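PDB 1W55: bifunctional enzyme IspD/IspF from Campylobacter jejuni, which catalyses two steps of non-mevalonate isoprenoid biosynthesis: CTP-dependent cytidylylation of methylerythritol 4-phosphate, and cyclisation of CDP-methylerythritol 2-phosphate to the 2,4-cyclodiphosphate with release of CMP. Local coordinates for residues 301-307 with 335-341; 253-258 with 286-290. All coordinates share one frame. Numbering follows the deposited sequence.

Interaction 1: 301-307 with 335-341. With MG (magnesium ion), chain B; C (cytidine-5'-monophosphate), chain C.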
loop_
_atom_site.group_PDB
_atom_site.type_symbol
_atom_site.label_atom_id
_atom_site.label_comp_id
_atom_site.label_asym_id
_atom_site.label_seq_id
_atom_site.Cartn_x
_atom_site.Cartn_y
_atom_site.Cartn_z
ATOM N N ILE A 301 -30.117 3.850 2.448
ATOM C CA ILE A 301 -29.364 4.112 3.667
ATOM C C ILE A 301 -30.349 4.391 4.782
ATOM O O ILE A 301 -30.255 3.789 5.852
ATOM C CB ILE A 301 -28.368 5.297 3.503
ATOM C CG1 ILE A 301 -27.195 4.892 2.598
ATOM C CG2 ILE A 301 -27.866 5.759 4.869
ATOM C CD1 ILE A 301 -26.277 6.048 2.229
ATOM N N ASN A 302 -31.304 5.290 4.549
ATOM C CA ASN A 302 -32.261 5.612 5.609
ATOM C C ASN A 302 -33.505 6.274 5.076
ATOM O O ASN A 302 -33.525 6.721 3.930
ATOM C CB ASN A 302 -31.621 6.487 6.700
ATOM C CG ASN A 302 -31.548 7.968 6.308
ATOM O OD1 ASN A 302 -30.913 8.327 5.321
ATOM N ND2 ASN A 302 -32.214 8.823 7.080
ATOM N N ILE A 303 -34.531 6.324 5.927
ATOM C CA ILE A 303 -35.817 6.907 5.611
ATOM C C ILE A 303 -36.223 7.835 6.748
ATOM O O ILE A 303 -36.135 7.464 7.924
ATOM C CB ILE A 303 -36.871 5.796 5.455
ATOM C CG1 ILE A 303 -36.657 5.038 4.146
ATOM C CG2 ILE A 303 -38.311 6.357 5.539
ATOM C CD1 ILE A 303 -37.156 3.603 4.208
ATOM N N ASP A 304 -36.644 9.047 6.399
ATOM C CA ASP A 304 -37.245 9.941 7.391
ATOM C C ASP A 304 -38.534 10.522 6.851
ATOM O O ASP A 304 -38.624 10.906 5.673
ATOM C CB ASP A 304 -36.283 11.046 7.836
ATOM C CG ASP A 304 -36.772 11.772 9.075
ATOM O OD1 ASP A 304 -37.499 11.165 9.904
ATOM O OD2 ASP A 304 -36.492 12.962 9.308
ATOM N N ILE A 305 -39.534 10.566 7.721
ATOM C CA ILE A 305 -40.912 10.849 7.324
ATOM C C ILE A 305 -41.517 11.889 8.236
ATOM O O ILE A 305 -41.246 11.906 9.437
ATOM C CB ILE A 305 -41.753 9.536 7.320
ATOM C CG1 ILE A 305 -41.296 8.633 6.153
ATOM C CG2 ILE A 305 -43.261 9.830 7.181
ATOM C CD1 ILE A 305 -41.839 7.208 6.201
ATOM N N CYS A 306 -42.309 12.779 7.652
ATOM C CA CYS A 306 -43.133 13.678 8.418
ATOM C C CYS A 306 -44.591 13.563 7.989
ATOM O O CYS A 306 -44.936 13.830 6.836
ATOM C CB CYS A 306 -42.657 15.127 8.308
ATOM S SG CYS A 306 -43.587 16.159 9.478
ATOM N N VAL A 307 -45.430 13.122 8.922
ATOM C CA VAL A 307 -46.858 13.018 8.687
ATOM C C VAL A 307 -47.459 14.319 9.183
ATOM O O VAL A 307 -47.210 14.738 10.317
ATOM C CB VAL A 307 -47.505 11.836 9.460
ATOM C CG1 VAL A 307 -49.017 11.795 9.210
ATOM C CG2 VAL A 307 -46.855 10.490 9.098
ATOM N N ARG A 335 -32.820 2.374 10.658
ATOM C CA ARG A 335 -32.733 3.205 9.457
ATOM C C ARG A 335 -34.044 3.907 9.080
ATOM O O ARG A 335 -34.080 4.610 8.079
ATOM C CB ARG A 335 -32.273 2.360 8.266
ATOM C CG ARG A 335 -30.869 1.849 8.395
ATOM C CD ARG A 335 -30.469 0.876 7.315
ATOM N NE ARG A 335 -29.092 0.442 7.543
ATOM C CZ ARG A 335 -28.010 1.197 7.342
ATOM N NH1 ARG A 335 -28.111 2.448 6.866
ATOM N NH2 ARG A 335 -26.811 0.688 7.605
ATOM N N ILE A 336 -35.108 3.691 9.865
ATOM C CA ILE A 336 -36.448 4.219 9.569
ATOM C C ILE A 336 -36.908 5.122 10.701
ATOM O O ILE A 336 -36.827 4.740 11.876
ATOM C CB ILE A 336 -37.519 3.072 9.433
ATOM C CG1 ILE A 336 -36.967 1.812 8.739
ATOM C CG2 ILE A 336 -38.801 3.605 8.797
ATOM C CD1 ILE A 336 -36.521 1.995 7.326
ATOM N N ASN A 337 -37.444 6.285 10.348
ATOM C CA ASN A 337 -37.979 7.212 11.339
ATOM C C ASN A 337 -39.273 7.866 10.863
ATOM O O ASN A 337 -39.345 8.381 9.744
ATOM C CB ASN A 337 -36.948 8.282 11.689
ATOM C CG ASN A 337 -37.296 9.030 12.972
ATOM O OD1 ASN A 337 -37.093 8.521 14.081
ATOM N ND2 ASN A 337 -37.812 10.244 12.827
ATOM N N VAL A 338 -40.289 7.858 11.718
ATOM C CA VAL A 338 -41.572 8.463 11.379
ATOM C C VAL A 338 -41.909 9.536 12.396
ATOM O O VAL A 338 -41.930 9.265 13.600
ATOM C CB VAL A 338 -42.703 7.401 11.309
ATOM C CG1 VAL A 338 -44.062 8.059 11.030
ATOM C CG2 VAL A 338 -42.388 6.350 10.236
ATOM N N LYS A 339 -42.168 10.747 11.909
ATOM C CA LYS A 339 -42.502 11.885 12.758
ATOM C C LYS A 339 -43.894 12.374 12.411
ATOM O O LYS A 339 -44.455 11.979 11.391
ATOM C CB LYS A 339 -41.489 13.030 12.552
ATOM C CG LYS A 339 -40.024 12.583 12.573
ATOM C CD LYS A 339 -39.063 13.775 12.550
ATOM C CE LYS A 339 -39.132 14.552 11.233
ATOM N NZ LYS A 339 -39.061 13.671 10.018
ATOM N N ALA A 340 -44.447 13.253 13.246
ATOM C CA ALA A 340 -45.754 13.830 12.970
ATOM C C ALA A 340 -45.871 15.248 13.497
ATOM O O ALA A 340 -45.211 15.608 14.456
ATOM C CB ALA A 340 -46.872 12.937 13.564
ATOM N N THR A 341 -46.722 16.046 12.865
ATOM C CA THR A 341 -47.078 17.362 13.385
ATOM C C THR A 341 -48.517 17.691 12.990
ATOM O O THR A 341 -49.024 17.185 11.980
ATOM C CB THR A 341 -46.089 18.468 12.877
ATOM O OG1 THR A 341 -46.483 19.745 13.405
ATOM C CG2 THR A 341 -46.202 18.671 11.345
HETATM MG MG MG B . -45.775 20.886 15.251
HETATM O OP3 C C . -46.355 20.150 16.972
HETATM P P C C . -47.738 19.725 17.366
HETATM O OP1 C C . -48.691 19.653 16.216
HETATM O OP2 C C . -48.259 20.531 18.521
HETATM O "O5'" C C . -47.578 18.218 17.884
HETATM C "C5'" C C . -46.824 17.903 19.046
HETATM C "C4'" C C . -46.347 16.453 18.980
HETATM O "O4'" C C . -47.442 15.531 18.869
HETATM C "C3'" C C . -45.455 16.128 17.783
HETATM O "O3'" C C . -44.085 16.439 18.027
HETATM C "C2'" C C . -45.664 14.634 17.600
HETATM O "O2'" C C . -44.862 13.927 18.543
HETATM C "C1'" C C . -47.083 14.395 18.064
HETATM N N1 C C . -48.110 14.182 17.013
HETATM C C2 C C . -48.555 12.879 16.704
HETATM O O2 C C . -48.045 11.897 17.284
HETATM N N3 C C . -49.527 12.674 15.777
HETATM C C4 C C . -50.085 13.722 15.125
HETATM N N4 C C . -51.060 13.526 14.194
HETATM C C5 C C . -49.652 15.011 15.405
HETATM C C6 C C . -48.664 15.224 16.367
HETATM O O HOH W 1 -44.559 21.890 16.764
HETATM O O HOH W 2 -44.240 19.558 15.333
HETATM O O HOH W 3 -47.393 22.253 14.879
#

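Interaction 2: 253-258 with 286-290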
loop_
_atom_site.group_PDB
_atom_site.type_symbol
_atom_site.label_atom_id
_atom_site.label_comp_id
_atom_site.label_asym_id
_atom_site.label_seq_id
_atom_site.Cartn_x
_atom_site.Cartn_y
_atom_site.Cartn_z
ATOM N N LEU A 253 -43.745 7.551 0.523
ATOM C CA LEU A 253 -42.457 6.892 0.625
ATOM C C LEU A 253 -42.035 6.229 -0.705
ATOM O O LEU A 253 -40.876 6.308 -1.108
ATOM C CB LEU A 253 -42.480 5.876 1.759
ATOM C CG LEU A 253 -41.207 5.080 1.969
ATOM C CD1 LEU A 253 -39.969 6.010 2.126
ATOM C CD2 LEU A 253 -41.397 4.149 3.171
ATOM N N THR A 254 -42.983 5.583 -1.374
ATOM C CA THR A 254 -42.751 5.033 -2.707
ATOM C C THR A 254 -42.209 6.110 -3.657
ATOM O O THR A 254 -41.241 5.882 -4.372
ATOM C CB THR A 254 -44.069 4.460 -3.245
ATOM O OG1 THR A 254 -44.550 3.410 -2.360
ATOM C CG2 THR A 254 -43.840 3.791 -4.589
ATOM N N ASP A 255 -42.830 7.288 -3.656
ATOM C CA ASP A 255 -42.357 8.396 -4.480
ATOM C C ASP A 255 -40.904 8.788 -4.158
ATOM O O ASP A 255 -40.123 9.033 -5.063
ATOM C CB ASP A 255 -43.284 9.600 -4.336
ATOM C CG ASP A 255 -44.274 9.720 -5.488
ATOM O OD1 ASP A 255 -44.350 8.778 -6.304
ATOM O OD2 ASP A 255 -45.019 10.717 -5.657
ATOM N N ALA A 256 -40.539 8.819 -2.879
ATOM C CA ALA A 256 -39.185 9.217 -2.489
ATOM C C ALA A 256 -38.141 8.230 -2.985
ATOM O O ALA A 256 -37.094 8.630 -3.495
ATOM C CB ALA A 256 -39.076 9.422 -0.968
ATOM N N ILE A 257 -38.444 6.941 -2.854
ATOM C CA ILE A 257 -37.546 5.863 -3.274
ATOM C C ILE A 257 -37.359 5.815 -4.790
ATOM O O ILE A 257 -36.236 5.679 -5.280
ATOM C CB ILE A 257 -38.066 4.494 -2.730
ATOM C CG1 ILE A 257 -37.885 4.436 -1.205
ATOM C CG2 ILE A 257 -37.305 3.331 -3.386
ATOM C CD1 ILE A 257 -38.680 3.341 -0.495
ATOM N N LEU A 258 -38.454 5.940 -5.535
ATOM C CA LEU A 258 -38.379 6.010 -6.987
ATOM C C LEU A 258 -37.659 7.278 -7.431
ATOM O O LEU A 258 -36.883 7.253 -8.398
ATOM C CB LEU A 258 -39.778 5.988 -7.605
ATOM C CG LEU A 258 -40.599 4.707 -7.440
ATOM C CD1 LEU A 258 -42.045 4.978 -7.843
ATOM C CD2 LEU A 258 -40.013 3.530 -8.232
ATOM N N LEU A 286 -45.104 -0.660 -2.438
ATOM C CA LEU A 286 -43.850 -0.103 -1.934
ATOM C C LEU A 286 -42.686 -1.075 -2.108
ATOM O O LEU A 286 -41.629 -0.701 -2.623
ATOM C CB LEU A 286 -43.985 0.281 -0.447
ATOM C CG LEU A 286 -42.697 0.641 0.312
ATOM C CD1 LEU A 286 -41.976 1.860 -0.324
ATOM C CD2 LEU A 286 -42.961 0.879 1.806
ATOM N N LYS A 287 -42.878 -2.317 -1.664
ATOM C CA LYS A 287 -41.843 -3.344 -1.773
ATOM C C LYS A 287 -41.411 -3.567 -3.234
ATOM O O LYS A 287 -40.222 -3.691 -3.530
ATOM C CB LYS A 287 -42.324 -4.656 -1.161
ATOM C CG LYS A 287 -41.339 -5.811 -1.314
ATOM C CD LYS A 287 -41.998 -7.160 -1.052
ATOM C CE LYS A 287 -42.065 -7.488 0.446
ATOM N NZ LYS A 287 -40.770 -7.997 1.003
ATOM N N GLN A 288 -42.382 -3.602 -4.136
ATOM C CA GLN A 288 -42.105 -3.822 -5.553
ATOM C C GLN A 288 -41.384 -2.640 -6.195
ATOM O O GLN A 288 -40.563 -2.826 -7.094
ATOM C CB GLN A 288 -43.399 -4.138 -6.310
ATOM C CG GLN A 288 -43.904 -5.560 -6.090
ATOM C CD GLN A 288 -45.192 -5.841 -6.846
ATOM O OE1 GLN A 288 -45.308 -5.518 -8.028
ATOM N NE2 GLN A 288 -46.161 -6.430 -6.165
ATOM N N ALA A 289 -41.705 -1.426 -5.745
ATOM C CA ALA A 289 -41.008 -0.231 -6.217
ATOM C C ALA A 289 -39.522 -0.255 -5.793
ATOM O O ALA A 289 -38.640 0.064 -6.583
ATOM C CB ALA A 289 -41.692 1.017 -5.698
ATOM N N TYR A 290 -39.260 -0.633 -4.543
ATOM C CA TYR A 290 -37.893 -0.804 -4.060
ATOM C C TYR A 290 -37.144 -1.916 -4.812
ATOM O O TYR A 290 -35.939 -1.787 -5.069
ATOM C CB TYR A 290 -37.863 -1.053 -2.547
ATOM C CG TYR A 290 -36.464 -1.035 -1.958
ATOM C CD1 TYR A 290 -35.526 -0.069 -2.356
ATOM C CD2 TYR A 290 -36.073 -1.990 -1.019
ATOM C CE1 TYR A 290 -34.238 -0.065 -1.838
ATOM C CE2 TYR A 290 -34.784 -1.983 -0.478
ATOM C CZ TYR A 290 -33.876 -1.016 -0.896
ATOM O OH TYR A 290 -32.604 -1.000 -0.379
#

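Interaction 1: 301-307 with 335-341
Two neighbouring parallel strands of the IspF domain meet here, the first and last elements of a beta-alpha-beta crossover through helix 318-329. The strand axes run 23° apart and approach to 4.4 Å. Alternate residues of 301-307 supply both backbone bonds: I303 N donates to R335 O (2.8 Å) and I303 O accepts from N337 N (3.0 Å); V307 N to K339 O and V307 O from T341 N repeat this at 2.9 Å each. Between them, I305 N to N337 O is weak (N-H...O angle 126°), while K339 N donates to I305 O at 2.9 Å. I303, I305, V307, I336, V338 and A340 form one apolar face, where I303 CD1 and I336 CD1 lie 3.6 Å apart and both side chains touch I325 of the crossover helix. The other face is polar and lies against a second subunit. K339 NZ forms a salt bridge with D304 OD2 (2.8 Å); D304 OD2 also accepts from N214 N of the second subunit, and N337 OD1 from G264 N of that subunit. T341, a substrate-binding residue by similarity, reaches the bound metal and CMP: D217 of the second subunit binds the same magnesium, with T341 OG1 at 2.3 Å and CMP OP3 at 2.0 Å.

Interaction 2: 253-258 with 286-290
Apolar side-chain packing joins helices 248-260 and 282-295 through these two segments, whose axes are parallel to within 2° and 9.5 Å apart; together they bury 316 Å². Leucine and isoleucine methyl groups make up one set of contacts. L286 reaches across to the first helix, its CD1 3.6 Å from I257 CD1 and its CD2 3.9 Å from L253 CD2. A second set centres on the small A289, whose CB sits 3.7 Å from T254 CG2 and 3.9 Å from L258 CD2; T254 and L258 are one turn apart, joined by the L258 N to T254 O bond of 3.0 Å. The aromatic contribution is modest: I257 CG2 approaches Y290 CD1 to 4.0 Å, obliquely to the ring. Polar groups in this region are satisfied away from the interface. T254 OG1 lies 3.6 Å from L286 CA, yet it hydrogen-bonds to A250 O in its own helix, and Y290 OH bonds to L300 N. This pair belongs to the helical layer against the IspF sheet: L253 and I257 rest on V361 of strand 354-365, Y290 touches E299 of strand 298-308, and L286 and Y290 both meet L329 of helix 318-329.

In the fold
Both contacts lie in the IspF part of the chain. Interaction 2 comes first: 27 residues separate 253-258 from 286-290, among them helix 266-269, and the contact closes that loop. Helix 282-295 then leads directly into strand 298-308, where interaction 1 opens; it closes after another 27 residues, once helix 318-329 has been passed and strand 336-341 reached. The closures are therefore in series, neither nested nor crossed. Their centres are 14 Å apart and they touch directly, I303 CG2 lying 3.8 Å from L253 CD1. Helix pair and strand pair thus share one apolar layer, with I325 of helix 318-329 touching both L253 and I303.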